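Local coordinates for Cgl0159-like domain-containing protein (Corynebacterium glutamicum, PDB 3FOK) that is of uncharacterised function, belongs to the Cgl0159-like family and is found as five copies in the deposited assembly, at the interface of chains A and B. Numbering follows the deposited sequence. Chains: chain A/B, uncharacterized protein Cgl0159.

The interface of chains A and B. Residues chain A 151, 153, 158-159, 162, 208; chain B 116, 118, 123.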
loop_
_atom_site.group_PDB
_atom_site.type_symbol
_atom_site.label_atom_id
_atom_site.label_comp_id
_atom_site.label_asym_id
_atom_site.label_seq_id
_atom_site.Cartn_x
_atom_site.Cartn_y
_atom_site.Cartn_z
ATOM N N ILE A 151 -21.379 7.447 2.150
ATOM C CA ILE A 151 -20.574 8.118 3.154
ATOM C C ILE A 151 -21.101 7.898 4.567
ATOM O O ILE A 151 -22.103 8.494 4.971
ATOM C CB ILE A 151 -20.521 9.630 2.847
ATOM C CG1 ILE A 151 -19.994 9.835 1.422
ATOM C CG2 ILE A 151 -19.668 10.350 3.871
ATOM C CD1 ILE A 151 -20.085 11.254 0.912
ATOM N N LEU A 153 -20.199 8.485 8.250
ATOM C CA LEU A 153 -19.342 9.226 9.167
ATOM C C LEU A 153 -18.764 8.465 10.356
ATOM O O LEU A 153 -17.728 8.848 10.887
ATOM C CB LEU A 153 -20.083 10.460 9.674
ATOM C CG LEU A 153 -20.450 11.487 8.602
ATOM C CD1 LEU A 153 -21.152 12.673 9.244
ATOM C CD2 LEU A 153 -19.189 11.944 7.879
ATOM N N THR A 158 -15.273 4.289 5.114
ATOM C CA THR A 158 -15.642 5.361 4.197
ATOM C C THR A 158 -14.394 6.061 3.668
ATOM O O THR A 158 -14.335 6.449 2.502
ATOM C CB THR A 158 -16.532 6.415 4.888
ATOM O OG1 THR A 158 -17.757 5.808 5.312
ATOM C CG2 THR A 158 -16.842 7.564 3.928
ATOM N N ALA A 159 -13.395 6.214 4.533
ATOM C CA ALA A 159 -12.153 6.880 4.165
ATOM C C ALA A 159 -11.523 6.318 2.891
ATOM O O ALA A 159 -11.368 7.037 1.908
ATOM C CB ALA A 159 -11.161 6.812 5.321
ATOM N N LEU A 162 -13.623 7.086 -0.217
ATOM C CA LEU A 162 -13.609 8.454 -0.718
ATOM C C LEU A 162 -12.371 8.638 -1.592
ATOM O O LEU A 162 -12.445 9.190 -2.690
ATOM C CB LEU A 162 -13.577 9.454 0.441
ATOM C CG LEU A 162 -14.824 9.540 1.323
ATOM C CD1 LEU A 162 -14.552 10.452 2.512
ATOM C CD2 LEU A 162 -15.995 10.062 0.505
ATOM N N ILE A 208 -20.143 16.760 -0.975
ATOM C CA ILE A 208 -18.948 15.965 -0.750
ATOM C C ILE A 208 -18.509 15.254 -2.025
ATOM O O ILE A 208 -17.353 15.358 -2.433
ATOM C CB ILE A 208 -19.178 14.919 0.372
ATOM C CG1 ILE A 208 -19.361 15.635 1.715
ATOM C CG2 ILE A 208 -17.999 13.950 0.435
ATOM C CD1 ILE A 208 -19.787 14.732 2.842
ATOM N N GLY B 116 -10.580 14.595 2.637
ATOM C CA GLY B 116 -10.970 13.325 3.222
ATOM C C GLY B 116 -11.473 13.354 4.654
ATOM O O GLY B 116 -12.410 12.627 4.995
ATOM N N LEU B 118 -13.661 14.382 6.625
ATOM C CA LEU B 118 -14.986 14.982 6.680
ATOM C C LEU B 118 -15.399 15.453 8.064
ATOM O O LEU B 118 -15.097 14.822 9.069
ATOM C CB LEU B 118 -16.026 13.995 6.154
ATOM C CG LEU B 118 -15.836 13.524 4.710
ATOM C CD1 LEU B 118 -16.922 12.518 4.363
ATOM C CD2 LEU B 118 -15.884 14.714 3.762
ATOM N N PHE B 123 -13.294 9.389 11.432
ATOM C CA PHE B 123 -12.013 9.360 10.752
ATOM C C PHE B 123 -11.567 10.715 10.217
ATOM O O PHE B 123 -10.736 10.757 9.306
ATOM C CB PHE B 123 -12.092 8.368 9.587
ATOM C CG PHE B 123 -13.180 8.687 8.585
ATOM C CD1 PHE B 123 -12.994 9.666 7.608
ATOM C CD2 PHE B 123 -14.405 8.022 8.635
ATOM C CE1 PHE B 123 -14.009 9.976 6.700
ATOM C CE2 PHE B 123 -15.425 8.326 7.731
ATOM C CZ PHE B 123 -15.224 9.307 6.763
#
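B:Leu118 and B:Phe123 reach chain A with very different first torsions. In B:Leu118 CG lies opposite the carbonyl carbon (chi1 -60°), with the branch extended beyond it, and this carries CD1 in among A:Ile151, A:Leu162 and A:Ile208, while CD2 turns to A:Ile208. B:Phe123 instead holds its CG between backbone N and carbonyl carbon (chi1 58°), which swings the ring over the start of helix 158-174.

CD1 of B:Leu118 is where three chain A side chains converge: it lies 3.5 Å from CG2 of A:Ile151, the two side chains crossing at about a right angle. A:Leu162 comes tip to tip, its CD1 3.6 Å from the same B:Leu118 CD1. A:Ile208 also arrives end-on, its CD1 spanning both leucine methyls, 3.9 Å from CD1 of B:Leu118. Further back, CD2 of A:Leu153 rests against CB of B:Leu118 at 4.1 Å.

The backbone N of A:Ala159 sits 4.2 Å above the centre of the B:Phe123 ring. From the same side, CB of A:Thr158 approaches the CE2–CZ side of the ring obliquely, 3.6 Å from CE2 of B:Phe123, the two side chains crossing at about a right angle. Within chain B, the carbonyl O of B:Gly116 lies at the ring edge, in its plane.

Loop residues of chain B thus pack against the end of strand 144-151, the loop after it, and helices 158-174 and 199-210 of chain A, a small, mainly apolar part of an interface that may help hold the five-copy assembly together.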